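PDB 6M4B: membrane-bound protease PH1510 from Pyrococcus horikoshii, which cleaves proteins preferentially near hydrophobic or aromatic residues as a membrane-bound serine protease able to degrade a stomatin homolog, this chain being its N-terminal protease domain. Local coordinates for residues Ile119-Pro123 and Lys124-Tyr128; Ile88-Ser92 and His93-Met97; Ile72-Pro76 and Pro77-Ala81; Glu161-Tyr165 and Gly166-Val170; Met57-Val60 and Gln61-Gln65. The protein carries 1 engineered substitution. One frame throughout, in Å; residues are numbered along the deposited sequence.

Contact 1: residues Ile119-Pro123 and Lys124-Tyr128; sequences IEAPP and KITNY
Two hydrogen bonds from Thr-126 converge on the carbonyl oxygen of Pro-122. The backbone bond, Thr-126 N to Pro-122 O, is 3.1 Å long and lies in the carbonyl plane with an N-H...O angle of 154°. The hydroxyl bond differs in direction: Thr-126 OG1 reaches Pro-122 O at 3.2 Å from well above that plane, 58° out of it. With OG1 beside its own backbone N (chi1 -60°), the hydroxyl is turned back down the helix toward this oxygen. One residue further on, Asn-127 N donates to Pro-123 O at 2.9 Å.

Apolar contacts are looser. Ala-121 CB faces the first turn, 4.2 Å from Ile-125 CG2, and Thr-126 packs on Pro-108 of the substrate-binding segment. A third kind of contact crosses the dimer interface: Lys-124, the catalytic proton donor/acceptor, makes a cation-pi contact with Tyr-195 of the second subunit. The arrangement is a helix N-terminus, with Pro-122 at the N-cap and Pro-123 opening helix 123-139, whose first turn carries the active-site lysine.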
loop_
_atom_site.group_PDB
_atom_site.type_symbol
_atom_site.label_atom_id
_atom_site.label_comp_id
_atom_site.label_asym_id
_atom_site.label_seq_id
_atom_site.Cartn_x
_atom_site.Cartn_y
_atom_site.Cartn_z
ATOM N N ILE A 119 -15.004 17.738 13.136
ATOM C CA ILE A 119 -14.130 16.907 13.934
ATOM C C ILE A 119 -12.853 16.540 13.091
ATOM O O ILE A 119 -12.913 15.709 12.168
ATOM C CB ILE A 119 -14.868 15.611 14.411
ATOM C CG1 ILE A 119 -16.150 15.925 15.229
ATOM C CG2 ILE A 119 -13.926 14.707 15.237
ATOM C CD1 ILE A 119 -16.966 14.696 15.609
ATOM N N GLU A 120 -11.717 17.107 13.437
ATOM C CA GLU A 120 -10.433 16.698 12.825
ATOM C C GLU A 120 -10.009 15.307 13.305
ATOM O O GLU A 120 -10.191 14.966 14.448
ATOM C CB GLU A 120 -9.322 17.720 13.098
ATOM C CG GLU A 120 -9.717 19.054 12.475
ATOM C CD GLU A 120 -8.570 20.015 12.329
ATOM O OE1 GLU A 120 -7.844 19.852 11.333
ATOM O OE2 GLU A 120 -8.398 20.931 13.176
ATOM N N ALA A 121 -9.486 14.495 12.403
ATOM C CA ALA A 121 -8.756 13.295 12.783
ATOM C C ALA A 121 -7.655 13.611 13.823
ATOM O O ALA A 121 -6.981 14.658 13.760
ATOM C CB ALA A 121 -8.138 12.641 11.552
ATOM N N PRO A 122 -7.477 12.711 14.795
ATOM C CA PRO A 122 -6.351 12.920 15.725
ATOM C C PRO A 122 -4.984 12.925 14.961
ATOM O O PRO A 122 -4.887 12.334 13.873
ATOM C CB PRO A 122 -6.428 11.715 16.673
ATOM C CG PRO A 122 -7.486 10.764 16.140
ATOM C CD PRO A 122 -8.183 11.417 14.972
ATOM N N PRO A 123 -3.960 13.587 15.520
ATOM C CA PRO A 123 -2.659 13.812 14.864
ATOM C C PRO A 123 -1.981 12.562 14.353
ATOM O O PRO A 123 -1.372 12.609 13.293
ATOM C CB PRO A 123 -1.786 14.463 15.952
ATOM C CG PRO A 123 -2.707 14.858 17.076
ATOM C CD PRO A 123 -4.061 14.246 16.844
ATOM N N LYS A 124 -2.085 11.451 15.071
ATOM C CA LYS A 124 -1.416 10.241 14.618
ATOM C C LYS A 124 -2.029 9.668 13.350
ATOM O O LYS A 124 -1.327 9.209 12.461
ATOM C CB LYS A 124 -1.408 9.160 15.696
ATOM C CG LYS A 124 -0.298 9.449 16.691
ATOM C CD LYS A 124 0.076 8.433 17.751
ATOM C CE LYS A 124 -0.365 7.043 17.438
ATOM N NZ LYS A 124 0.075 6.160 18.519
ATOM N N ILE A 125 -3.348 9.633 13.325
ATOM C CA ILE A 125 -4.050 9.197 12.140
ATOM C C ILE A 125 -3.734 10.152 10.966
ATOM O O ILE A 125 -3.537 9.709 9.866
ATOM C CB ILE A 125 -5.568 9.024 12.415
ATOM C CG1 ILE A 125 -5.765 7.805 13.285
ATOM C CG2 ILE A 125 -6.358 8.830 11.127
ATOM C CD1 ILE A 125 -5.480 6.478 12.577
ATOM N N THR A 126 -3.618 11.433 11.247
ATOM C CA THR A 126 -3.328 12.404 10.237
ATOM C C THR A 126 -1.940 12.089 9.684
ATOM O O THR A 126 -1.751 12.087 8.481
ATOM C CB THR A 126 -3.437 13.842 10.771
ATOM O OG1 THR A 126 -4.764 14.070 11.244
ATOM C CG2 THR A 126 -3.079 14.898 9.691
ATOM N N ASN A 127 -0.983 11.850 10.561
ATOM C CA ASN A 127 0.383 11.591 10.123
ATOM C C ASN A 127 0.477 10.316 9.320
ATOM O O ASN A 127 1.292 10.230 8.439
ATOM C CB ASN A 127 1.392 11.570 11.265
ATOM C CG ASN A 127 1.622 12.955 11.876
ATOM O OD1 ASN A 127 1.476 13.989 11.242
ATOM N ND2 ASN A 127 1.950 12.956 13.147
ATOM N N TYR A 128 -0.329 9.343 9.679
ATOM C CA TYR A 128 -0.425 8.128 8.935
ATOM C C TYR A 128 -0.834 8.388 7.454
ATOM O O TYR A 128 -0.226 7.848 6.528
ATOM C CB TYR A 128 -1.405 7.198 9.629
ATOM C CG TYR A 128 -1.641 5.941 8.880
ATOM C CD1 TYR A 128 -2.618 5.894 7.870
ATOM C CD2 TYR A 128 -0.911 4.816 9.129
ATOM C CE1 TYR A 128 -2.802 4.754 7.127
ATOM C CE2 TYR A 128 -1.103 3.639 8.389
ATOM C CZ TYR A 128 -2.035 3.620 7.392
ATOM O OH TYR A 128 -2.282 2.457 6.703
#

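Contact 2: residues Ile88-Ser92 and His93-Met97; sequences IALGS and HLIAM
Ser-92 holds OG between its backbone N and carbonyl carbon (chi1 83°), which swings the hydroxyl into the bend between helix 84-90 and strand 94-97. There it lies 3.1 Å from Leu-94 O and 2.8 Å from Ala-89 O, two acceptors that compete for its single proton. Ile-95 has CG1 anti to its carbonyl carbon (chi1 -56°), and this branch leads back to the helix end. Ile-95 CG1 comes to 3.2 Å from Ala-89 O, while the terminal CD1 of Ile-95 rests 4.0 Å from Ala-89 CB and 4.2 Å from Leu-90 CD2. The backbone adds a bond of 3.0 Å from Ser-92 N to Ala-89 O.

Around the bend, Ser-92 O accepts from Arg-142. All the touching residues are buried. The chemistry implies that the Ser-92 proton can serve only one of the two carbonyls at a time; Ala-89 O keeps the amide of Ser-92 as a donor in either case, while the Ile-95 arm lies against Ala-89 and Leu-90 and over the Ala-89 carbonyl oxygen.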
loop_
_atom_site.group_PDB
_atom_site.type_symbol
_atom_site.label_atom_id
_atom_site.label_comp_id
_atom_site.label_asym_id
_atom_site.label_seq_id
_atom_site.Cartn_x
_atom_site.Cartn_y
_atom_site.Cartn_z
ATOM N N ILE A 88 -6.513 7.932 -5.210
ATOM C CA ILE A 88 -6.749 7.048 -6.354
ATOM C C ILE A 88 -5.955 7.580 -7.535
ATOM O O ILE A 88 -5.211 6.847 -8.160
ATOM C CB ILE A 88 -8.273 6.959 -6.672
ATOM C CG1 ILE A 88 -9.041 6.271 -5.512
ATOM C CG2 ILE A 88 -8.561 6.163 -7.956
ATOM C CD1 ILE A 88 -10.551 6.433 -5.564
ATOM N N ALA A 89 -6.057 8.887 -7.772
ATOM C CA ALA A 89 -5.267 9.528 -8.793
ATOM C C ALA A 89 -3.753 9.388 -8.577
ATOM O O ALA A 89 -3.059 8.870 -9.482
ATOM C CB ALA A 89 -5.630 10.985 -8.904
ATOM N N LEU A 90 -3.245 9.771 -7.387
ATOM C CA LEU A 90 -1.812 9.618 -7.093
ATOM C C LEU A 90 -1.290 8.205 -7.143
ATOM O O LEU A 90 -0.094 7.990 -7.396
ATOM C CB LEU A 90 -1.429 10.274 -5.777
ATOM C CG LEU A 90 -1.653 11.762 -5.732
ATOM C CD1 LEU A 90 -1.521 12.246 -4.304
ATOM C CD2 LEU A 90 -0.639 12.467 -6.629
ATOM N N GLY A 91 -2.161 7.226 -6.951
ATOM C CA GLY A 91 -1.776 5.825 -7.021
ATOM C C GLY A 91 -1.747 5.226 -8.405
ATOM O O GLY A 91 -1.413 4.050 -8.566
ATOM N N SER A 92 -2.013 6.028 -9.415
ATOM C CA SER A 92 -2.272 5.522 -10.753
ATOM C C SER A 92 -1.102 5.797 -11.678
ATOM O O SER A 92 -0.193 6.586 -11.376
ATOM C CB SER A 92 -3.558 6.160 -11.313
ATOM O OG SER A 92 -3.294 7.443 -11.885
ATOM N N HIS A 93 -1.139 5.124 -12.822
ATOM C CA HIS A 93 -0.059 5.162 -13.796
ATOM C C HIS A 93 0.106 6.495 -14.489
ATOM O O HIS A 93 1.185 6.811 -14.955
ATOM C CB HIS A 93 -0.273 4.046 -14.811
ATOM C CG HIS A 93 -0.213 2.691 -14.211
ATOM N ND1 HIS A 93 -1.313 2.069 -13.671
ATOM C CD2 HIS A 93 0.826 1.829 -14.048
ATOM C CE1 HIS A 93 -0.962 0.882 -13.196
ATOM N NE2 HIS A 93 0.333 0.722 -13.406
ATOM N N LEU A 94 -0.998 7.236 -14.615
ATOM C CA LEU A 94 -1.014 8.511 -15.282
ATOM C C LEU A 94 -2.264 9.277 -14.842
ATOM O O LEU A 94 -3.317 8.673 -14.687
ATOM C CB LEU A 94 -1.052 8.322 -16.804
ATOM C CG LEU A 94 -0.538 9.511 -17.632
ATOM C CD1 LEU A 94 0.957 9.487 -17.575
ATOM C CD2 LEU A 94 -0.946 9.454 -19.105
ATOM N N ILE A 95 -2.140 10.583 -14.627
ATOM C CA ILE A 95 -3.273 11.378 -14.243
ATOM C C ILE A 95 -3.466 12.414 -15.310
ATOM O O ILE A 95 -2.520 13.114 -15.667
ATOM C CB ILE A 95 -3.081 12.105 -12.879
ATOM C CG1 ILE A 95 -2.741 11.116 -11.748
ATOM C CG2 ILE A 95 -4.350 12.840 -12.511
ATOM C CD1 ILE A 95 -2.091 11.798 -10.548
ATOM N N ALA A 96 -4.703 12.544 -15.737
ATOM C CA ALA A 96 -5.132 13.614 -16.620
ATOM C C ALA A 96 -6.297 14.364 -15.976
ATOM O O ALA A 96 -7.155 13.751 -15.313
ATOM C CB ALA A 96 -5.565 13.033 -17.949
ATOM N N MET A 97 -6.321 15.664 -16.190
ATOM C CA MET A 97 -7.457 16.508 -15.751
ATOM C C MET A 97 -8.075 17.365 -16.895
ATOM O O MET A 97 -7.369 17.933 -17.692
ATOM C CB MET A 97 -7.030 17.412 -14.592
ATOM C CG MET A 97 -6.670 16.656 -13.296
ATOM S SD MET A 97 -6.133 17.794 -12.020
ATOM C CE MET A 97 -7.710 18.457 -11.504
#

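Contact 3: residues Ile72-Pro76 and Pro77-Ala81; sequences IYVYP and PGASA
Ala-79 N donates to Pro-76 O at 2.8 Å, with an N-H...O angle of 156°. This bond closes a type II beta turn over Pro-77 and Gly-78. Pro-77 supplies the extended conformation expected at the second position, and Gly-78 takes the third with a phi of 93°, a positive value usual at that place in a type II turn.

The peptide bond before Pro-76 is cis. The peptide link that follows itself brings the two proline rings close, with Pro-76 CB 3.3 Å from Pro-77 CD. Pro-76 also sets CB over one face of the Tyr-75 ring, 4.0 Å above the plane and offset toward the rim. The Tyr-73 ring is overlaid in turn: Tyr-75 CB stands over its centre.

The turn links strand 70-74 of the parallel sheet to strand 80-82, which heads toward the nucleophile position, occupied in this structure by the engineered Ala-83. Behind it, Val-74 reaches across to the returning chain with both methyls. CG1, anti to the backbone N (chi1 -169°), meets Ser-80 C at 3.7 Å, whereas CG2 of Val-74 packs on Ala-81 CB at 3.8 Å. Ala-79 brings its methyl in on the same inner side, Ala-79 CB being 3.6 Å from Tyr-75 C. Ser-80 N is held by Asp-47, fixing the start of the second strand beside strand 41-47.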
loop_
_atom_site.group_PDB
_atom_site.type_symbol
_atom_site.label_atom_id
_atom_site.label_comp_id
_atom_site.label_asym_id
_atom_site.label_seq_id
_atom_site.Cartn_x
_atom_site.Cartn_y
_atom_site.Cartn_z
ATOM N N ILE A 72 -6.156 7.771 -14.571
ATOM C CA ILE A 72 -7.233 8.407 -13.857
ATOM C C ILE A 72 -7.432 9.766 -14.518
ATOM O O ILE A 72 -6.495 10.546 -14.620
ATOM C CB ILE A 72 -6.930 8.531 -12.338
ATOM C CG1 ILE A 72 -6.789 7.134 -11.700
ATOM C CG2 ILE A 72 -8.019 9.310 -11.659
ATOM C CD1 ILE A 72 -8.011 6.267 -11.717
ATOM N N TYR A 73 -8.657 9.996 -14.996
ATOM C CA TYR A 73 -8.994 11.159 -15.775
ATOM C C TYR A 73 -10.107 11.860 -15.041
ATOM O O TYR A 73 -11.227 11.356 -14.973
ATOM C CB TYR A 73 -9.437 10.773 -17.171
ATOM C CG TYR A 73 -9.781 11.904 -18.161
ATOM C CD1 TYR A 73 -9.281 13.184 -18.006
ATOM C CD2 TYR A 73 -10.609 11.661 -19.270
ATOM C CE1 TYR A 73 -9.554 14.182 -18.919
ATOM C CE2 TYR A 73 -10.910 12.670 -20.198
ATOM C CZ TYR A 73 -10.355 13.911 -20.047
ATOM O OH TYR A 73 -10.622 14.928 -20.962
ATOM N N VAL A 74 -9.769 13.012 -14.477
ATOM C CA VAL A 74 -10.726 13.791 -13.726
ATOM C C VAL A 74 -11.600 14.554 -14.738
ATOM O O VAL A 74 -11.154 15.500 -15.411
ATOM C CB VAL A 74 -10.054 14.776 -12.747
ATOM C CG1 VAL A 74 -11.133 15.356 -11.811
ATOM C CG2 VAL A 74 -8.972 14.059 -11.932
ATOM N N TYR A 75 -12.840 14.119 -14.833
ATOM C CA TYR A 75 -13.700 14.415 -15.981
ATOM C C TYR A 75 -15.151 14.057 -15.594
ATOM O O TYR A 75 -15.347 13.065 -14.854
ATOM C CB TYR A 75 -13.224 13.569 -17.172
ATOM C CG TYR A 75 -14.021 13.716 -18.437
ATOM C CD1 TYR A 75 -15.186 12.958 -18.645
ATOM C CD2 TYR A 75 -13.604 14.585 -19.448
ATOM C CE1 TYR A 75 -15.920 13.082 -19.824
ATOM C CE2 TYR A 75 -14.339 14.734 -20.627
ATOM C CZ TYR A 75 -15.483 13.973 -20.800
ATOM O OH TYR A 75 -16.192 14.102 -21.937
ATOM N N PRO A 76 -16.159 14.808 -16.119
ATOM C CA PRO A 76 -16.149 15.924 -17.098
ATOM C C PRO A 76 -15.798 17.219 -16.457
ATOM O O PRO A 76 -15.646 17.248 -15.245
ATOM C CB PRO A 76 -17.608 15.991 -17.590
ATOM C CG PRO A 76 -18.395 15.458 -16.450
ATOM C CD PRO A 76 -17.542 14.386 -15.803
ATOM N N PRO A 77 -15.658 18.308 -17.252
ATOM C CA PRO A 77 -15.356 19.599 -16.615
ATOM C C PRO A 77 -16.395 19.854 -15.509
ATOM O O PRO A 77 -17.524 19.391 -15.623
ATOM C CB PRO A 77 -15.458 20.594 -17.785
ATOM C CG PRO A 77 -14.995 19.787 -18.969
ATOM C CD PRO A 77 -15.674 18.440 -18.721
ATOM N N GLY A 78 -15.974 20.479 -14.409
ATOM C CA GLY A 78 -16.776 20.544 -13.195
ATOM C C GLY A 78 -16.488 19.436 -12.192
ATOM O O GLY A 78 -16.748 19.620 -11.020
ATOM N N ALA A 79 -15.981 18.282 -12.653
ATOM C CA ALA A 79 -15.642 17.183 -11.754
ATOM C C ALA A 79 -14.486 17.491 -10.769
ATOM O O ALA A 79 -13.665 18.416 -10.943
ATOM C CB ALA A 79 -15.305 15.935 -12.545
ATOM N N SER A 80 -14.389 16.671 -9.742
ATOM C CA SER A 80 -13.210 16.732 -8.869
ATOM C C SER A 80 -12.753 15.330 -8.466
ATOM O O SER A 80 -13.504 14.368 -8.592
ATOM C CB SER A 80 -13.540 17.592 -7.639
ATOM O OG SER A 80 -14.565 16.949 -6.940
ATOM N N ALA A 81 -11.476 15.214 -8.100
ATOM C CA ALA A 81 -10.956 13.994 -7.456
ATOM C C ALA A 81 -10.490 14.479 -6.107
ATOM O O ALA A 81 -9.321 14.799 -5.899
ATOM C CB ALA A 81 -9.810 13.397 -8.253
#

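Contact 4: residues Glu161-Tyr165 and Gly166-Val170; sequences EALKY and GVIEV
A Schellman motif ends helix 159-164, with Gly-166 as its C-prime residue at a positive phi of 75°. The defining pair of bonds runs back into the last turn: Val-167 N to Ala-162 O at 3.0 Å, nearly along the C=O axis, and Gly-166 N to Leu-163 O at 3.2 Å. The second approaches quite differently, its donor standing 66° out of the carbonyl plane. Ala-162 O also receives a weak bond from Ile-168 N, so two successive amides of the departing chain converge on one carbonyl.

Side chains close over the reversed backbone. Ile-168 keeps CG1 between its backbone N and carbonyl carbon (chi1 66°), which lays that branch against the helix: Ile-168 CG1 is 3.6 Å from Leu-163 N, and CD1 of Ile-168 sits 3.8 Å from Ala-162 CB. Leu-163 answers with CD1, which reaches 3.3 Å from Glu-169 O. Val-167 CB lies 3.4 Å from Ala-162 O, beside the bonds that its own amide makes.

The exit from the helix is tied to the residue just before helix 144-152: Tyr-165 O accepts from Asn-143, and Val-167 packs on Ile-146 and Phe-150. Glu-169 forms a salt bridge with Arg-142 and accepts from Ile-95 N, while Ile-168 lies on Ile-95 and Met-97. The chain thereby passes into strand 170-171, within this chain an outermost strand of the parallel sheet, alongside strand 94-97.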
loop_
_atom_site.group_PDB
_atom_site.type_symbol
_atom_site.label_atom_id
_atom_site.label_comp_id
_atom_site.label_asym_id
_atom_site.label_seq_id
_atom_site.Cartn_x
_atom_site.Cartn_y
_atom_site.Cartn_z
ATOM N N GLU A 161 -2.516 24.346 -12.370
ATOM C CA GLU A 161 -1.656 24.360 -11.158
ATOM C C GLU A 161 -1.084 22.965 -10.905
ATOM O O GLU A 161 0.102 22.787 -10.687
ATOM C CB GLU A 161 -2.451 24.818 -9.934
ATOM C CG GLU A 161 -2.857 26.281 -10.001
ATOM C CD GLU A 161 -3.959 26.650 -9.022
ATOM O OE1 GLU A 161 -4.088 27.862 -8.792
ATOM O OE2 GLU A 161 -4.663 25.761 -8.466
ATOM N N ALA A 162 -1.950 21.973 -10.995
ATOM C CA ALA A 162 -1.560 20.584 -10.787
ATOM C C ALA A 162 -0.525 20.168 -11.808
ATOM O O ALA A 162 0.384 19.409 -11.462
ATOM C CB ALA A 162 -2.799 19.680 -10.835
ATOM N N LEU A 163 -0.620 20.632 -13.064
ATOM C CA LEU A 163 0.397 20.251 -14.064
ATOM C C LEU A 163 1.723 20.937 -13.760
ATOM O O LEU A 163 2.813 20.327 -13.802
ATOM C CB LEU A 163 -0.054 20.621 -15.466
ATOM C CG LEU A 163 0.890 20.214 -16.612
ATOM C CD1 LEU A 163 0.793 18.706 -16.866
ATOM C CD2 LEU A 163 0.556 20.974 -17.902
ATOM N N LYS A 164 1.632 22.237 -13.497
ATOM C CA LYS A 164 2.791 23.064 -13.232
ATOM C C LYS A 164 3.555 22.576 -12.006
ATOM O O LYS A 164 4.767 22.487 -12.041
ATOM C CB LYS A 164 2.350 24.509 -13.033
ATOM C CG LYS A 164 3.487 25.485 -12.790
ATOM C CD LYS A 164 3.001 26.875 -12.340
ATOM C CE LYS A 164 3.520 27.997 -13.246
ATOM N NZ LYS A 164 3.342 29.360 -12.658
ATOM N N TYR A 165 2.866 22.232 -10.927
ATOM C CA TYR A 165 3.581 21.763 -9.729
ATOM C C TYR A 165 3.954 20.256 -9.740
ATOM O O TYR A 165 4.421 19.779 -8.727
ATOM C CB TYR A 165 2.823 22.137 -8.441
ATOM C CG TYR A 165 2.674 23.629 -8.102
ATOM C CD1 TYR A 165 3.772 24.410 -7.738
ATOM C CD2 TYR A 165 1.415 24.236 -8.075
ATOM C CE1 TYR A 165 3.606 25.753 -7.415
ATOM C CE2 TYR A 165 1.245 25.578 -7.767
ATOM C CZ TYR A 165 2.346 26.328 -7.432
ATOM O OH TYR A 165 2.210 27.656 -7.104
ATOM N N GLY A 166 3.802 19.524 -10.860
ATOM C CA GLY A 166 4.313 18.152 -10.976
ATOM C C GLY A 166 3.486 17.106 -10.223
ATOM O O GLY A 166 4.042 16.107 -9.732
ATOM N N VAL A 167 2.176 17.352 -10.115
ATOM C CA VAL A 167 1.204 16.442 -9.520
ATOM C C VAL A 167 0.483 15.561 -10.549
ATOM O O VAL A 167 0.143 14.425 -10.253
ATOM C CB VAL A 167 0.112 17.246 -8.802
ATOM C CG1 VAL A 167 -0.950 16.364 -8.202
ATOM C CG2 VAL A 167 0.765 18.083 -7.736
ATOM N N ILE A 168 0.206 16.102 -11.729
ATOM C CA ILE A 168 -0.439 15.333 -12.806
ATOM C C ILE A 168 0.427 15.422 -14.067
ATOM O O ILE A 168 1.379 16.183 -14.127
ATOM C CB ILE A 168 -1.850 15.862 -13.109
ATOM C CG1 ILE A 168 -1.798 17.283 -13.687
ATOM C CG2 ILE A 168 -2.706 15.858 -11.847
ATOM C CD1 ILE A 168 -3.133 17.792 -14.168
ATOM N N GLU A 169 0.066 14.646 -15.072
ATOM C CA GLU A 169 0.846 14.557 -16.286
ATOM C C GLU A 169 0.160 15.230 -17.498
ATOM O O GLU A 169 0.853 15.708 -18.357
ATOM C CB GLU A 169 1.235 13.104 -16.600
ATOM C CG GLU A 169 2.189 12.454 -15.604
ATOM C CD GLU A 169 1.488 12.069 -14.304
ATOM O OE1 GLU A 169 1.912 12.536 -13.218
ATOM O OE2 GLU A 169 0.511 11.302 -14.370
ATOM N N VAL A 170 -1.162 15.307 -17.521
ATOM C CA VAL A 170 -1.864 15.749 -18.692
ATOM C C VAL A 170 -3.064 16.606 -18.337
ATOM O O VAL A 170 -3.875 16.260 -17.487
ATOM C CB VAL A 170 -2.341 14.506 -19.536
ATOM C CG1 VAL A 170 -3.198 14.928 -20.705
ATOM C CG2 VAL A 170 -1.133 13.656 -20.018
#

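Contact 5: residues Met57-Val60 and Gln61-Gln65; sequences MNIV and QRIQQ
Ile-59 and Ile-63, one helical turn apart, cross obliquely, with Ile-59 CG2 meeting Ile-63 CD1 at 3.9 Å. The contact follows from the torsions: Ile-59 CG2 is anti to its backbone N, and Ile-63 carries CG1 beside its own N (chi1 -68°), directing CD1 back along the helix. Val-60 and Gln-64 instead run alongside each other in the same direction, Val-60 CG1 being 4.0 Å from Gln-64 CD.

Both pairs belong to helix 53-64, the crossover of the beta-alpha-beta unit between parallel strands 41-47 and 70-74. Its regular i to i+4 bonds include Ile-63 N to Ile-59 O at 3.0 Å, with an N-H...O angle of 171°, and Gln-64 N to Val-60 O at 2.9 Å.

Ile-59 and Ile-63 both pack on Ile-88 of helix 84-90, whereas Val-60 touches Tyr-132 of helix 123-139. Arg-62 extends to helix 21-36, where it forms salt bridges with Asp-28 and Glu-35. On the dimer side, Gln-61 packs on Asn-58 of the second subunit.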
loop_
_atom_site.group_PDB
_atom_site.type_symbol
_atom_site.label_atom_id
_atom_site.label_comp_id
_atom_site.label_asym_id
_atom_site.label_seq_id
_atom_site.Cartn_x
_atom_site.Cartn_y
_atom_site.Cartn_z
ATOM N N MET A 57 -7.977 2.520 -0.227
ATOM C CA MET A 57 -6.739 1.747 -0.146
ATOM C C MET A 57 -6.785 0.491 -0.964
ATOM O O MET A 57 -5.819 0.214 -1.638
ATOM C CB MET A 57 -6.317 1.471 1.314
ATOM C CG MET A 57 -5.700 2.712 1.960
ATOM S SD MET A 57 -5.167 2.394 3.618
ATOM C CE MET A 57 -5.346 3.963 4.399
ATOM N N ASN A 58 -7.909 -0.225 -0.962
ATOM C CA ASN A 58 -8.064 -1.400 -1.823
ATOM C C ASN A 58 -8.132 -1.006 -3.295
ATOM O O ASN A 58 -7.559 -1.711 -4.129
ATOM C CB ASN A 58 -9.320 -2.229 -1.470
ATOM C CG ASN A 58 -9.308 -2.742 -0.028
ATOM O OD1 ASN A 58 -8.281 -3.176 0.486
ATOM N ND2 ASN A 58 -10.463 -2.695 0.620
ATOM N N ILE A 59 -8.759 0.149 -3.606
ATOM C CA ILE A 59 -8.742 0.628 -4.987
ATOM C C ILE A 59 -7.303 0.952 -5.388
ATOM O O ILE A 59 -6.802 0.474 -6.410
ATOM C CB ILE A 59 -9.636 1.846 -5.202
ATOM C CG1 ILE A 59 -11.091 1.446 -4.983
ATOM C CG2 ILE A 59 -9.419 2.407 -6.622
ATOM C CD1 ILE A 59 -12.062 2.624 -4.965
ATOM N N VAL A 60 -6.624 1.743 -4.576
ATOM C CA VAL A 60 -5.215 2.067 -4.889
ATOM C C VAL A 60 -4.391 0.800 -5.147
ATOM O O VAL A 60 -3.620 0.718 -6.112
ATOM C CB VAL A 60 -4.562 2.906 -3.787
ATOM C CG1 VAL A 60 -3.053 2.921 -3.928
ATOM C CG2 VAL A 60 -5.112 4.326 -3.828
ATOM N N GLN A 61 -4.551 -0.181 -4.278
ATOM C CA GLN A 61 -3.764 -1.401 -4.405
ATOM C C GLN A 61 -4.187 -2.225 -5.639
ATOM O O GLN A 61 -3.370 -2.888 -6.253
ATOM C CB GLN A 61 -3.821 -2.261 -3.129
ATOM C CG GLN A 61 -2.428 -2.791 -2.731
ATOM C CD GLN A 61 -2.369 -4.271 -2.628
ATOM O OE1 GLN A 61 -3.234 -4.967 -3.154
ATOM N NE2 GLN A 61 -1.336 -4.775 -1.988
ATOM N N ARG A 62 -5.452 -2.189 -5.991
ATOM C CA ARG A 62 -5.885 -2.861 -7.230
ATOM C C ARG A 62 -5.213 -2.236 -8.472
ATOM O O ARG A 62 -4.716 -2.952 -9.333
ATOM C CB ARG A 62 -7.393 -2.778 -7.369
ATOM C CG ARG A 62 -7.979 -3.518 -8.545
ATOM C CD ARG A 62 -7.673 -4.989 -8.461
ATOM N NE ARG A 62 -8.161 -5.687 -9.625
ATOM C CZ ARG A 62 -7.462 -6.002 -10.710
ATOM N NH1 ARG A 62 -6.178 -5.652 -10.864
ATOM N NH2 ARG A 62 -8.075 -6.698 -11.674
ATOM N N ILE A 63 -5.171 -0.914 -8.508
ATOM C CA ILE A 63 -4.470 -0.207 -9.571
ATOM C C ILE A 63 -2.986 -0.560 -9.580
ATOM O O ILE A 63 -2.426 -0.870 -10.635
ATOM C CB ILE A 63 -4.696 1.294 -9.451
ATOM C CG1 ILE A 63 -6.172 1.582 -9.758
ATOM C CG2 ILE A 63 -3.768 2.087 -10.369
ATOM C CD1 ILE A 63 -6.639 2.939 -9.349
ATOM N N GLN A 64 -2.351 -0.602 -8.416
ATOM C CA GLN A 64 -0.937 -0.878 -8.378
ATOM C C GLN A 64 -0.566 -2.263 -8.894
ATOM O O GLN A 64 0.522 -2.426 -9.404
ATOM C CB GLN A 64 -0.373 -0.684 -6.967
ATOM C CG GLN A 64 -0.248 0.784 -6.547
ATOM C CD GLN A 64 0.238 0.928 -5.102
ATOM O OE1 GLN A 64 -0.076 0.086 -4.244
ATOM N NE2 GLN A 64 0.995 1.989 -4.821
ATOM N N GLN A 65 -1.424 -3.260 -8.669
ATOM C CA GLN A 65 -1.213 -4.641 -9.142
ATOM C C GLN A 65 -1.766 -4.853 -10.564
ATOM O O GLN A 65 -1.673 -5.938 -11.074
ATOM C CB GLN A 65 -1.911 -5.676 -8.213
ATOM C CG GLN A 65 -1.593 -5.641 -6.708
ATOM C CD GLN A 65 -0.194 -6.125 -6.367
ATOM O OE1 GLN A 65 0.800 -5.607 -6.868
ATOM N NE2 GLN A 65 -0.112 -7.103 -5.480
#

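From the N terminus, contact 5 comes first, inside helix 53-64, and closes no loop beyond the helical turn. Contact 3 then turns the chain from strand 70-74 into strand 80-82, contact 2 bends helix 84-90 into strand 94-97, contact 1 starts helix 123-139 after strand 118-120, and contact 4 passes from helix 159-164 toward strand 170-171. All five are in series; none nests or crosses. Contact 2 is the hub: Ala-96 pairs with Ile-72 and Val-74 of contact 3, Met-97 with Val-170 of contact 4, and His-93 packs on Ile-63 of contact 5. Contact 1 meets contact 5 through Tyr-128 and Met-57, and both touch the second subunit.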